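Local coordinates for listeriolysin O (Listeria monocytogenes, PDB 4CDB), which binds cholesterol-containing host membranes and, after a major conformational change, inserts into them as an oligomeric pore that lyses the cell, at residues P49-Y54 and G406-Q411; Y60-K65 and V400-E405; S396-N401 and V410-W415. All blocks are in the same frame, centred on the assembly; numbering follows the deposited sequence.

Contact 1 of 3, residues P49-Y54 and G406-Q411; sequences PPRKGY and GNEIVQ. With NA (sodium ion), chain I.
R51 spans the gap to G406 and E408 with its whole side chain, while P50 lies next to the same glycine. The CB of R51 is already 4.0 Å from G406 O. CG stands anti to the backbone N (chi1 169°), the next bond is also extended and leaves CD still near G406 O, and a bend at chi3 (54°) brings NE round to the carbonyl. NE donates to G406 O over 3.0 Å, and NH2 donates to the same oxygen, so one acceptor is gripped side-on by two nitrogens, with CZ between them. That oxygen lies only 6° out of the guanidinium plane; on the acceptor side NE is in the carbonyl plane and NH2 is tilted from it. At the tip NH2 also comes within 3.9 Å of E408 CG, whereas NH1 donates to a water (2.8 Å) that in turn donates to E408 OE2. Arginine suits this place because its five N-H groups let it hold a carbonyl and a water at once. E408 OE2 binds a sodium ion at 2.5 Å, a fitting task for a carboxylate, and the nearby guanidinium and sodium probably stabilise its negative charge. G406 has no side chain, and a CB would crowd both R51 N and P50 CB; its backbone angles also suit a residue without one. This lets G406 CA approach R51 O to 3.2 Å as a CA-H...O contact, and P50 CB rest 3.8 Å from G406 N. Y402 completes the protein's share of the sodium site. The paired arginine-carbonyl hydrogen bonds tie the loop of the beta hairpin 391-402/408-414 to the start of strand 52-56, where the long sheet meets the C-terminal beta-sandwich domain of this cytolysin.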
ATOM      1  N   PRO A  49      19.523  10.764   4.037  1.00 49.33           N
ATOM      2  CA  PRO A  49      19.860  11.496   5.263  1.00 47.96           C
ATOM      3  C   PRO A  49      20.305  10.550   6.375  1.00 45.47           C
ATOM      4  O   PRO A  49      19.729   9.473   6.529  1.00 46.36           O
ATOM      5  CB  PRO A  49      18.539  12.173   5.641  1.00 50.00           C
ATOM      6  CG  PRO A  49      17.778  12.267   4.357  1.00 48.13           C
ATOM      7  CD  PRO A  49      18.138  11.020   3.606  1.00 50.49           C
ATOM      8  N   PRO A  50      21.324  10.954   7.146  1.00 46.73           N
ATOM      9  CA  PRO A  50      21.899  10.102   8.190  1.00 48.03           C
ATOM     10  C   PRO A  50      20.911   9.793   9.312  1.00 43.57           C
ATOM     11  O   PRO A  50      19.947  10.531   9.518  1.00 42.83           O
ATOM     12  CB  PRO A  50      23.063  10.943   8.726  1.00 50.75           C
ATOM     13  CG  PRO A  50      22.698  12.354   8.395  1.00 51.97           C
ATOM     14  CD  PRO A  50      21.969  12.277   7.089  1.00 46.41           C
ATOM     15  N   ARG A  51      21.147   8.690  10.016  1.00 47.31           N
ATOM     16  CA  ARG A  51      20.348   8.335  11.183  1.00 42.56           C
ATOM     17  C   ARG A  51      20.469   9.431  12.235  1.00 43.42           C
ATOM     18  O   ARG A  51      21.557   9.961  12.465  1.00 40.12           O
ATOM     19  CB  ARG A  51      20.821   6.998  11.761  1.00 44.33           C
ATOM     20  CG  ARG A  51      20.232   6.648  13.122  1.00 49.76           C
ATOM     21  CD  ARG A  51      20.711   5.281  13.605  1.00 45.74           C
ATOM     22  NE  ARG A  51      22.167   5.176  13.610  1.00 50.27           N
ATOM     23  CZ  ARG A  51      22.837   4.083  13.964  1.00 52.72           C
ATOM     24  NH1 ARG A  51      22.183   2.996  14.348  1.00 49.72           N
ATOM     25  NH2 ARG A  51      24.164   4.078  13.936  1.00 54.66           N
ATOM     26  N   LYS A  52      19.354   9.790  12.862  1.00 42.32           N
ATOM     27  CA  LYS A  52      19.391  10.793  13.919  1.00 46.47           C
ATOM     28  C   LYS A  52      18.549  10.399  15.128  1.00 50.10           C
ATOM     29  O   LYS A  52      17.529   9.716  15.002  1.00 43.85           O
ATOM     30  CB  LYS A  52      18.966  12.169  13.397  1.00 52.11           C
ATOM     31  CG  LYS A  52      17.468  12.347  13.212  1.00 56.71           C
ATOM     32  CD  LYS A  52      17.130  13.808  12.942  1.00 65.01           C
ATOM     33  CE  LYS A  52      15.627  14.046  12.969  1.00 70.12           C
ATOM     34  NZ  LYS A  52      15.272  15.484  12.784  1.00 73.87           N
ATOM     35  N   GLY A  53      18.996  10.830  16.302  1.00 55.70           N
ATOM     36  CA  GLY A  53      18.272  10.585  17.533  1.00 58.81           C
ATOM     37  C   GLY A  53      18.051  11.878  18.290  1.00 60.70           C
ATOM     38  O   GLY A  53      18.943  12.726  18.360  1.00 65.06           O
ATOM     39  N   TYR A  54      16.860  12.034  18.857  1.00 58.78           N
ATOM     40  CA  TYR A  54      16.529  13.240  19.607  1.00 62.40           C
ATOM     41  C   TYR A  54      15.507  12.959  20.702  1.00 63.42           C
ATOM     42  O   TYR A  54      14.841  11.925  20.694  1.00 58.69           O
ATOM     43  CB  TYR A  54      16.009  14.331  18.668  1.00 63.34           C
ATOM     44  CG  TYR A  54      14.752  13.953  17.916  1.00 63.75           C
ATOM     45  CD1 TYR A  54      14.822  13.264  16.714  1.00 63.72           C
ATOM     46  CD2 TYR A  54      13.498  14.294  18.406  1.00 64.57           C
ATOM     47  CE1 TYR A  54      13.677  12.919  16.021  1.00 64.01           C
ATOM     48  CE2 TYR A  54      12.347  13.954  17.720  1.00 66.85           C
ATOM     49  CZ  TYR A  54      12.443  13.267  16.529  1.00 67.35           C
ATOM     50  OH  TYR A  54      11.302  12.926  15.841  1.00 73.54           O
ATOM     51  N   GLY A 406      25.362  10.130  11.619  1.00 50.65           N
ATOM     52  CA  GLY A 406      24.549   8.973  11.949  1.00 48.06           C
ATOM     53  C   GLY A 406      25.195   7.932  12.844  1.00 46.23           C
ATOM     54  O   GLY A 406      24.527   6.998  13.287  1.00 44.37           O
ATOM     55  N   ASN A 407      26.486   8.083  13.116  1.00 44.06           N
ATOM     56  CA  ASN A 407      27.205   7.108  13.931  1.00 50.60           C
ATOM     57  C   ASN A 407      26.898   7.257  15.416  1.00 53.12           C
ATOM     58  O   ASN A 407      26.625   8.358  15.891  1.00 47.85           O
ATOM     59  CB  ASN A 407      28.710   7.208  13.687  1.00 56.24           C
ATOM     60  CG  ASN A 407      29.087   6.885  12.256  1.00 63.09           C
ATOM     61  OD1 ASN A 407      28.420   6.090  11.592  1.00 68.73           O
ATOM     62  ND2 ASN A 407      30.162   7.496  11.774  1.00 65.80           N
ATOM     63  N   GLU A 408      26.950   6.146  16.145  1.00 59.46           N
ATOM     64  CA  GLU A 408      26.636   6.145  17.571  1.00 61.37           C
ATOM     65  C   GLU A 408      27.705   6.813  18.430  1.00 60.63           C
ATOM     66  O   GLU A 408      28.902   6.672  18.180  1.00 58.82           O
ATOM     67  CB  GLU A 408      26.406   4.718  18.076  1.00 63.68           C
ATOM     68  CG  GLU A 408      25.044   4.139  17.734  1.00 70.09           C
ATOM     69  CD  GLU A 408      24.678   2.966  18.622  1.00 76.33           C
ATOM     70  OE1 GLU A 408      25.552   2.501  19.384  1.00 76.66           O
ATOM     71  OE2 GLU A 408      23.515   2.512  18.565  1.00 79.05           O
ATOM     72  N   ILE A 409      27.255   7.541  19.447  1.00 63.18           N
ATOM     73  CA  ILE A 409      28.144   8.083  20.463  1.00 67.80           C
ATOM     74  C   ILE A 409      27.681   7.566  21.816  1.00 66.21           C
ATOM     75  O   ILE A 409      26.571   7.870  22.253  1.00 63.12           O
ATOM     76  CB  ILE A 409      28.113   9.622  20.501  1.00 72.25           C
ATOM     77  CG1 ILE A 409      27.567  10.196  19.191  1.00 73.65           C
ATOM     78  CG2 ILE A 409      29.496  10.178  20.816  1.00 75.61           C
ATOM     79  CD1 ILE A 409      27.392  11.701  19.220  1.00 75.21           C
ATOM     80  N   VAL A 410      28.526   6.783  22.479  1.00 67.35           N
ATOM     81  CA  VAL A 410      28.163   6.204  23.768  1.00 68.33           C
ATOM     82  C   VAL A 410      28.849   6.929  24.926  1.00 66.91           C
ATOM     83  O   VAL A 410      30.068   6.863  25.076  1.00 68.19           O
ATOM     84  CB  VAL A 410      28.513   4.706  23.829  1.00 68.18           C
ATOM     85  CG1 VAL A 410      27.852   4.059  25.033  1.00 68.25           C
ATOM     86  CG2 VAL A 410      28.071   4.015  22.553  1.00 64.54           C
ATOM     87  N   GLN A 411      28.056   7.626  25.736  1.00 65.13           N
ATOM     88  CA  GLN A 411      28.569   8.309  26.918  1.00 65.04           C
ATOM     89  C   GLN A 411      28.259   7.506  28.173  1.00 60.54           C
ATOM     90  O   GLN A 411      27.131   7.057  28.364  1.00 57.65           O
ATOM     91  CB  GLN A 411      27.951   9.704  27.048  1.00 71.07           C
ATOM     92  CG  GLN A 411      28.578  10.769  26.167  1.00 83.37           C
ATOM     93  CD  GLN A 411      27.864  12.106  26.274  1.00 91.32           C
ATOM     94  OE1 GLN A 411      26.634  12.166  26.267  1.00 93.08           O
ATOM     95  NE2 GLN A 411      28.634  13.183  26.382  1.00 94.48           N
TER
HETATM   96 NA    NA I1534      20.999   2.574  18.495  1.00 93.23          NA
HETATM   97  O   HOH W   1      23.347   1.396  16.295  1.00 72.57           O

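Contact 2 of 3, residues Y60-K65 and V400-E405; sequences YIVVEK and VNYDPE. With NA (sodium ion), chain I.
Y60 and V62 face the side chain of Y402 across strands that do not pair: their axes come no nearer than 9.7 Å and cross at 44°, so side chains fill the gap. The apolar packing centres on V62, whose two methyls both lie against the phenol end of Y402; CG2 lies 3.9 Å from Y402 CE2, and the two side chains cross at about a right angle. A branched valine offers a compact apolar seat here, leaving Y402 OH to bind a sodium ion at 2.6 Å. Y60, with CG anti to its backbone N (chi1 -170°), extends toward the other strand and meets Y402 CE2 with its ring edge. Its OH comes 3.1 Å from N401 OD1, the amide standing nearly perpendicular to the ring. A water completes the looser side: it accepts from Y402 N and is hydrogen-bonded to Y60 OH at 3.1 Å. Behind Y60 and V62, strand 59-74 runs between strands 52-56 and 362-385, pairing with Y376 and K374 of the latter, while N435 ND2 holds V400 O on the flank of strand 391-402.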
ATOM      1  N   TYR A  60      12.607   9.144  23.772  1.00 57.53           N
ATOM      2  CA  TYR A  60      13.741   9.422  22.900  1.00 53.04           C
ATOM      3  C   TYR A  60      13.469   8.774  21.550  1.00 52.33           C
ATOM      4  O   TYR A  60      13.188   7.574  21.478  1.00 47.04           O
ATOM      5  CB  TYR A  60      15.036   8.870  23.492  1.00 44.22           C
ATOM      6  CG  TYR A  60      16.278   9.326  22.759  1.00 48.68           C
ATOM      7  CD1 TYR A  60      16.873  10.542  23.061  1.00 52.04           C
ATOM      8  CD2 TYR A  60      16.854   8.542  21.765  1.00 45.83           C
ATOM      9  CE1 TYR A  60      18.007  10.968  22.396  1.00 54.63           C
ATOM     10  CE2 TYR A  60      17.990   8.959  21.096  1.00 43.53           C
ATOM     11  CZ  TYR A  60      18.561  10.174  21.416  1.00 51.91           C
ATOM     12  OH  TYR A  60      19.693  10.596  20.752  1.00 54.39           O
ATOM     13  N   ILE A  61      13.547   9.566  20.484  1.00 54.03           N
ATOM     14  CA  ILE A  61      13.177   9.092  19.154  1.00 52.00           C
ATOM     15  C   ILE A  61      14.390   8.872  18.253  1.00 50.47           C
ATOM     16  O   ILE A  61      15.210   9.774  18.062  1.00 52.79           O
ATOM     17  CB  ILE A  61      12.210  10.070  18.451  1.00 55.19           C
ATOM     18  CG1 ILE A  61      11.005  10.370  19.344  1.00 55.51           C
ATOM     19  CG2 ILE A  61      11.758   9.501  17.111  1.00 53.31           C
ATOM     20  CD1 ILE A  61      10.142   9.161  19.639  1.00 55.16           C
ATOM     21  N   VAL A  62      14.495   7.667  17.699  1.00 42.04           N
ATOM     22  CA  VAL A  62      15.535   7.358  16.727  1.00 44.49           C
ATOM     23  C   VAL A  62      14.918   7.211  15.333  1.00 48.23           C
ATOM     24  O   VAL A  62      14.016   6.399  15.128  1.00 47.25           O
ATOM     25  CB  VAL A  62      16.297   6.066  17.102  1.00 41.95           C
ATOM     26  CG1 VAL A  62      17.347   5.757  16.054  1.00 38.65           C
ATOM     27  CG2 VAL A  62      16.943   6.197  18.482  1.00 42.25           C
ATOM     28  N   VAL A  63      15.395   8.006  14.378  1.00 47.65           N
ATOM     29  CA  VAL A  63      14.852   7.969  13.023  1.00 47.23           C
ATOM     30  C   VAL A  63      15.879   7.454  12.020  1.00 48.19           C
ATOM     31  O   VAL A  63      16.949   8.045  11.857  1.00 49.87           O
ATOM     32  CB  VAL A  63      14.361   9.364  12.570  1.00 47.05           C
ATOM     33  CG1 VAL A  63      13.842   9.306  11.138  1.00 47.50           C
ATOM     34  CG2 VAL A  63      13.286   9.885  13.516  1.00 42.15           C
ATOM     35  N   GLU A  64      15.548   6.348  11.359  1.00 49.88           N
ATOM     36  CA  GLU A  64      16.414   5.761  10.340  1.00 55.33           C
ATOM     37  C   GLU A  64      15.806   5.869   8.941  1.00 54.64           C
ATOM     38  O   GLU A  64      14.584   5.831   8.779  1.00 52.64           O
ATOM     39  CB  GLU A  64      16.722   4.297  10.666  1.00 60.63           C
ATOM     40  CG  GLU A  64      17.795   4.098  11.725  1.00 71.57           C
ATOM     41  CD  GLU A  64      18.123   2.635  11.956  1.00 79.87           C
ATOM     42  OE1 GLU A  64      17.236   1.785  11.731  1.00 82.17           O
ATOM     43  OE2 GLU A  64      19.266   2.336  12.364  1.00 82.80           O
ATOM     44  N   LYS A  65      16.668   6.006   7.938  1.00 50.07           N
ATOM     45  CA  LYS A  65      16.230   6.089   6.550  1.00 48.66           C
ATOM     46  C   LYS A  65      17.031   5.131   5.672  1.00 53.18           C
ATOM     47  O   LYS A  65      18.243   4.990   5.842  1.00 48.35           O
ATOM     48  CB  LYS A  65      16.361   7.524   6.029  1.00 39.34           C
ATOM     49  CG  LYS A  65      15.480   8.533   6.746  1.00 40.15           C
ATOM     50  CD  LYS A  65      15.644   9.926   6.160  1.00 45.34           C
ATOM     51  CE  LYS A  65      14.778  10.941   6.888  1.00 50.41           C
ATOM     52  NZ  LYS A  65      13.332  10.595   6.818  1.00 52.64           N
ATOM     53  N   VAL A 400      23.180   6.610  24.699  1.00 58.04           N
ATOM     54  CA  VAL A 400      23.591   6.508  23.304  1.00 59.61           C
ATOM     55  C   VAL A 400      22.999   7.615  22.437  1.00 55.54           C
ATOM     56  O   VAL A 400      21.779   7.747  22.328  1.00 51.88           O
ATOM     57  CB  VAL A 400      23.214   5.137  22.714  1.00 63.52           C
ATOM     58  CG1 VAL A 400      23.475   5.111  21.216  1.00 64.90           C
ATOM     59  CG2 VAL A 400      23.990   4.034  23.414  1.00 64.82           C
ATOM     60  N   ASN A 401      23.874   8.408  21.826  1.00 56.27           N
ATOM     61  CA  ASN A 401      23.459   9.445  20.888  1.00 59.22           C
ATOM     62  C   ASN A 401      24.096   9.247  19.515  1.00 53.60           C
ATOM     63  O   ASN A 401      24.779   8.250  19.281  1.00 48.76           O
ATOM     64  CB  ASN A 401      23.784  10.836  21.435  1.00 62.97           C
ATOM     65  CG  ASN A 401      22.984  11.172  22.677  1.00 67.01           C
ATOM     66  OD1 ASN A 401      21.881  11.712  22.591  1.00 68.23           O
ATOM     67  ND2 ASN A 401      23.534  10.846  23.840  1.00 69.04           N
ATOM     68  N   TYR A 402      23.874  10.198  18.613  1.00 52.26           N
ATOM     69  CA  TYR A 402      24.351  10.058  17.241  1.00 46.97           C
ATOM     70  C   TYR A 402      25.021  11.329  16.730  1.00 46.87           C
ATOM     71  O   TYR A 402      24.479  12.424  16.869  1.00 50.04           O
ATOM     72  CB  TYR A 402      23.198   9.657  16.315  1.00 46.69           C
ATOM     73  CG  TYR A 402      22.453   8.427  16.780  1.00 44.95           C
ATOM     74  CD1 TYR A 402      22.882   7.153  16.424  1.00 45.02           C
ATOM     75  CD2 TYR A 402      21.325   8.536  17.584  1.00 45.11           C
ATOM     76  CE1 TYR A 402      22.205   6.024  16.855  1.00 48.21           C
ATOM     77  CE2 TYR A 402      20.644   7.413  18.019  1.00 46.05           C
ATOM     78  CZ  TYR A 402      21.088   6.160  17.652  1.00 49.83           C
ATOM     79  OH  TYR A 402      20.410   5.041  18.084  1.00 55.23           O
ATOM     80  N   ASP A 403      26.205  11.174  16.143  1.00 46.52           N
ATOM     81  CA  ASP A 403      26.898  12.292  15.511  1.00 51.23           C
ATOM     82  C   ASP A 403      26.149  12.735  14.246  1.00 49.37           C
ATOM     83  O   ASP A 403      25.265  12.018  13.770  1.00 43.57           O
ATOM     84  CB  ASP A 403      28.365  11.929  15.222  1.00 63.10           C
ATOM     85  CG  ASP A 403      28.515  10.757  14.263  1.00 73.48           C
ATOM     86  OD1 ASP A 403      27.507  10.307  13.682  1.00 75.34           O
ATOM     87  OD2 ASP A 403      29.659  10.289  14.080  1.00 77.97           O
ATOM     88  N   PRO A 404      26.481  13.923  13.705  1.00 52.80           N
ATOM     89  CA  PRO A 404      25.802  14.410  12.496  1.00 50.37           C
ATOM     90  C   PRO A 404      25.784  13.441  11.312  1.00 53.66           C
ATOM     91  O   PRO A 404      24.940  13.598  10.434  1.00 55.56           O
ATOM     92  CB  PRO A 404      26.612  15.654  12.131  1.00 47.98           C
ATOM     93  CG  PRO A 404      27.062  16.185  13.452  1.00 47.79           C
ATOM     94  CD  PRO A 404      27.323  14.973  14.313  1.00 47.74           C
ATOM     95  N   GLU A 405      26.689  12.467  11.283  1.00 56.57           N
ATOM     96  CA  GLU A 405      26.737  11.520  10.171  1.00 57.82           C
ATOM     97  C   GLU A 405      26.064  10.185  10.492  1.00 57.48           C
ATOM     98  O   GLU A 405      26.180   9.225   9.731  1.00 62.10           O
ATOM     99  CB  GLU A 405      28.175  11.299   9.695  1.00 66.28           C
ATOM    100  CG  GLU A 405      29.166  11.021  10.812  1.00 76.93           C
ATOM    101  CD  GLU A 405      30.204  12.119  10.955  1.00 88.66           C
ATOM    102  OE1 GLU A 405      30.524  12.777   9.942  1.00 95.95           O
ATOM    103  OE2 GLU A 405      30.708  12.317  12.079  1.00 87.73           O
TER
HETATM  104 NA    NA I1534      20.999   2.574  18.495  1.00 93.23          NA
HETATM  105  O   HOH W   2      21.545  12.049  18.684  1.00 50.53           O

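Contact 3 of 3, residues S396-N401 and V410-W415; sequences SWDEVN and VQHKNW
S396-V400 and V410-N414 pair as antiparallel strands, their axes 4.6 Å apart at 150°, with W397-K413 and E399-Q411 as the hydrogen-bonded pairs. They form a beta hairpin at the edge of the four-stranded sheet of the C-terminal beta sandwich, strand 408-414 being one of its two outermost strands within the chain. On the face of W397, E399, Q411 and K413, the indole lies under the lysine. W397 CG takes the crowded position between backbone N and carbonyl carbon (chi1 64°), and K413 CB sits over the five-membered ring in a CH-pi contact, 3.7 Å from its centroid. The large flat ring suits this place because it also packs on A436, I439, I430 and L432 in the sandwich interior. Its one polar atom is satisfied along the strand: W397 NE1 donates to E399 OE2 at 3.1 Å, almost straight, by way of the oxygen's anti lone pair. The other oxygen, E399 OE1, forms a salt bridge of 3.6 Å with K413 NZ. Glutamate thus serves an indole and an ammonium, and the lysine, bent three times along its chain, keeps CB on the ring and brings its ammonium to the carboxylate. The face of S396, D398, V400, V410, H412 and N414 is held differently. V410 CG1 touches D398 CB at 3.8 Å, and V410 CG2 lies 4.2 Å from V400 CG2, the two valines side by side. S396 OG bonds N440 ND2 of the next strand, while its CB lies 3.5 Å from H412 NE2. At the other nitrogen of that imidazole, H412 ND1 donates to D398 OD1 over 2.9 Å, the oxygen near the ring plane but met from above the plane of the carboxylate.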
ATOM      1  N   SER A 396      25.432   3.272  37.642  1.00 35.36           N
ATOM      2  CA  SER A 396      25.936   3.818  36.386  1.00 41.24           C
ATOM      3  C   SER A 396      25.121   3.312  35.201  1.00 40.98           C
ATOM      4  O   SER A 396      24.380   2.335  35.316  1.00 35.28           O
ATOM      5  CB  SER A 396      27.410   3.452  36.197  1.00 44.72           C
ATOM      6  OG  SER A 396      27.586   2.044  36.169  1.00 48.38           O
ATOM      7  N   TRP A 397      25.265   3.990  34.065  1.00 39.47           N
ATOM      8  CA  TRP A 397      24.579   3.607  32.834  1.00 40.69           C
ATOM      9  C   TRP A 397      25.201   4.297  31.621  1.00 44.08           C
ATOM     10  O   TRP A 397      26.014   5.211  31.764  1.00 41.71           O
ATOM     11  CB  TRP A 397      23.086   3.941  32.918  1.00 36.87           C
ATOM     12  CG  TRP A 397      22.807   5.407  33.041  1.00 40.82           C
ATOM     13  CD1 TRP A 397      22.573   6.287  32.023  1.00 45.36           C
ATOM     14  CD2 TRP A 397      22.734   6.168  34.252  1.00 41.58           C
ATOM     15  NE1 TRP A 397      22.359   7.547  32.526  1.00 45.37           N
ATOM     16  CE2 TRP A 397      22.454   7.502  33.891  1.00 41.83           C
ATOM     17  CE3 TRP A 397      22.880   5.852  35.607  1.00 39.98           C
ATOM     18  CZ2 TRP A 397      22.314   8.517  34.838  1.00 41.73           C
ATOM     19  CZ3 TRP A 397      22.742   6.862  36.543  1.00 35.95           C
ATOM     20  CH2 TRP A 397      22.462   8.177  36.154  1.00 38.91           C
ATOM     21  N   ASP A 398      24.816   3.848  30.430  1.00 49.71           N
ATOM     22  CA  ASP A 398      25.284   4.454  29.188  1.00 50.94           C
ATOM     23  C   ASP A 398      24.146   5.185  28.487  1.00 51.73           C
ATOM     24  O   ASP A 398      23.005   4.723  28.499  1.00 50.56           O
ATOM     25  CB  ASP A 398      25.859   3.391  28.250  1.00 54.93           C
ATOM     26  CG  ASP A 398      27.191   2.848  28.726  1.00 67.09           C
ATOM     27  OD1 ASP A 398      28.013   3.642  29.226  1.00 71.15           O
ATOM     28  OD2 ASP A 398      27.414   1.624  28.601  1.00 73.04           O
ATOM     29  N   GLU A 399      24.460   6.327  27.884  1.00 56.21           N
ATOM     30  CA  GLU A 399      23.496   7.056  27.065  1.00 57.66           C
ATOM     31  C   GLU A 399      23.988   7.124  25.621  1.00 60.24           C
ATOM     32  O   GLU A 399      25.079   7.625  25.350  1.00 60.72           O
ATOM     33  CB  GLU A 399      23.253   8.459  27.625  1.00 58.81           C
ATOM     34  CG  GLU A 399      22.587   8.466  28.993  1.00 62.99           C
ATOM     35  CD  GLU A 399      22.294   9.866  29.495  1.00 67.78           C
ATOM     36  OE1 GLU A 399      22.436  10.822  28.706  1.00 69.51           O
ATOM     37  OE2 GLU A 399      21.924  10.008  30.680  1.00 69.17           O
ATOM     38  N   VAL A 400      23.180   6.610  24.699  1.00 58.04           N
ATOM     39  CA  VAL A 400      23.591   6.508  23.304  1.00 59.61           C
ATOM     40  C   VAL A 400      22.999   7.615  22.437  1.00 55.54           C
ATOM     41  O   VAL A 400      21.779   7.747  22.328  1.00 51.88           O
ATOM     42  CB  VAL A 400      23.214   5.137  22.714  1.00 63.52           C
ATOM     43  CG1 VAL A 400      23.475   5.111  21.216  1.00 64.90           C
ATOM     44  CG2 VAL A 400      23.990   4.034  23.414  1.00 64.82           C
ATOM     45  N   ASN A 401      23.874   8.408  21.826  1.00 56.27           N
ATOM     46  CA  ASN A 401      23.459   9.445  20.888  1.00 59.22           C
ATOM     47  C   ASN A 401      24.096   9.247  19.515  1.00 53.60           C
ATOM     48  O   ASN A 401      24.779   8.250  19.281  1.00 48.76           O
ATOM     49  CB  ASN A 401      23.784  10.836  21.435  1.00 62.97           C
ATOM     50  CG  ASN A 401      22.984  11.172  22.677  1.00 67.01           C
ATOM     51  OD1 ASN A 401      21.881  11.712  22.591  1.00 68.23           O
ATOM     52  ND2 ASN A 401      23.534  10.846  23.840  1.00 69.04           N
ATOM     53  N   VAL A 410      28.526   6.783  22.479  1.00 67.35           N
ATOM     54  CA  VAL A 410      28.163   6.204  23.768  1.00 68.33           C
ATOM     55  C   VAL A 410      28.849   6.929  24.926  1.00 66.91           C
ATOM     56  O   VAL A 410      30.068   6.863  25.076  1.00 68.19           O
ATOM     57  CB  VAL A 410      28.513   4.706  23.829  1.00 68.18           C
ATOM     58  CG1 VAL A 410      27.852   4.059  25.033  1.00 68.25           C
ATOM     59  CG2 VAL A 410      28.071   4.015  22.553  1.00 64.54           C
ATOM     60  N   GLN A 411      28.056   7.626  25.736  1.00 65.13           N
ATOM     61  CA  GLN A 411      28.569   8.309  26.918  1.00 65.04           C
ATOM     62  C   GLN A 411      28.259   7.506  28.173  1.00 60.54           C
ATOM     63  O   GLN A 411      27.131   7.057  28.364  1.00 57.65           O
ATOM     64  CB  GLN A 411      27.951   9.704  27.048  1.00 71.07           C
ATOM     65  CG  GLN A 411      28.578  10.769  26.167  1.00 83.37           C
ATOM     66  CD  GLN A 411      27.864  12.106  26.274  1.00 91.32           C
ATOM     67  OE1 GLN A 411      26.634  12.166  26.267  1.00 93.08           O
ATOM     68  NE2 GLN A 411      28.634  13.183  26.382  1.00 94.48           N
ATOM     69  N   HIS A 412      29.259   7.327  29.031  1.00 59.56           N
ATOM     70  CA  HIS A 412      29.035   6.657  30.308  1.00 56.00           C
ATOM     71  C   HIS A 412      28.575   7.675  31.345  1.00 51.67           C
ATOM     72  O   HIS A 412      29.096   8.789  31.403  1.00 52.93           O
ATOM     73  CB  HIS A 412      30.300   5.952  30.790  1.00 57.71           C
ATOM     74  CG  HIS A 412      30.067   5.022  31.940  1.00 61.73           C
ATOM     75  ND1 HIS A 412      29.399   3.822  31.801  1.00 63.70           N
ATOM     76  CD2 HIS A 412      30.404   5.116  33.245  1.00 63.27           C
ATOM     77  CE1 HIS A 412      29.340   3.218  32.973  1.00 64.64           C
ATOM     78  NE2 HIS A 412      29.942   3.980  33.868  1.00 64.83           N
ATOM     79  N   LYS A 413      27.599   7.293  32.161  1.00 48.75           N
ATOM     80  CA  LYS A 413      27.049   8.205  33.157  1.00 49.37           C
ATOM     81  C   LYS A 413      27.081   7.615  34.563  1.00 46.88           C
ATOM     82  O   LYS A 413      26.873   6.418  34.752  1.00 44.32           O
ATOM     83  CB  LYS A 413      25.623   8.615  32.779  1.00 54.80           C
ATOM     84  CG  LYS A 413      25.542   9.454  31.513  1.00 63.19           C
ATOM     85  CD  LYS A 413      26.195  10.814  31.715  1.00 70.45           C
ATOM     86  CE  LYS A 413      26.875  11.304  30.444  1.00 77.91           C
ATOM     87  NZ  LYS A 413      25.942  11.386  29.286  1.00 79.18           N
ATOM     88  N   ASN A 414      27.351   8.469  35.544  1.00 46.75           N
ATOM     89  CA  ASN A 414      27.353   8.060  36.941  1.00 51.44           C
ATOM     90  C   ASN A 414      26.367   8.874  37.767  1.00 52.08           C
ATOM     91  O   ASN A 414      26.215  10.078  37.560  1.00 54.68           O
ATOM     92  CB  ASN A 414      28.754   8.186  37.540  1.00 49.58           C
ATOM     93  CG  ASN A 414      29.666   7.048  37.132  1.00 52.69           C
ATOM     94  OD1 ASN A 414      29.303   5.877  37.239  1.00 53.20           O
ATOM     95  ND2 ASN A 414      30.858   7.387  36.654  1.00 57.84           N
ATOM     96  N   TRP A 415      25.696   8.206  38.698  1.00 49.19           N
ATOM     97  CA  TRP A 415      24.811   8.885  39.633  1.00 49.10           C
ATOM     98  C   TRP A 415      25.633   9.825  40.506  1.00 45.92           C
ATOM     99  O   TRP A 415      26.734   9.481  40.938  1.00 41.53           O
ATOM    100  CB  TRP A 415      24.072   7.870  40.503  1.00 48.62           C
ATOM    101  CG  TRP A 415      22.990   8.473  41.347  1.00 49.64           C
ATOM    102  CD1 TRP A 415      22.325   9.643  41.119  1.00 49.60           C
ATOM    103  CD2 TRP A 415      22.455   7.937  42.562  1.00 45.44           C
ATOM    104  NE1 TRP A 415      21.405   9.866  42.115  1.00 46.17           N
ATOM    105  CE2 TRP A 415      21.464   8.833  43.013  1.00 45.98           C
ATOM    106  CE3 TRP A 415      22.713   6.785  43.310  1.00 46.32           C
ATOM    107  CZ2 TRP A 415      20.734   8.612  44.181  1.00 47.94           C
ATOM    108  CZ3 TRP A 415      21.987   6.567  44.468  1.00 46.94           C
ATOM    109  CH2 TRP A 415      21.010   7.476  44.893  1.00 48.80           C
TER

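Overall arrangement
Contacts 1 and 2, their centres about 3 Å apart, are two parts of one junction: the consecutive strands 52-56 and 59-74 of the long sheet receive the loop end of the hairpin 391-402/408-414. Contact 3 is that hairpin's own pairing, its centre about 15 Å from contact 1 and 16 Å from contact 2, sharing V410 and Q411 with the former and V400 and N401 with the latter. A probable hydrogen bond from I409 N to N401 O (2.6 Å) continues the ladder of contact 3 into the junction. One sodium ion joins contacts 1 and 2, taking E408 from one and Y402 from the other.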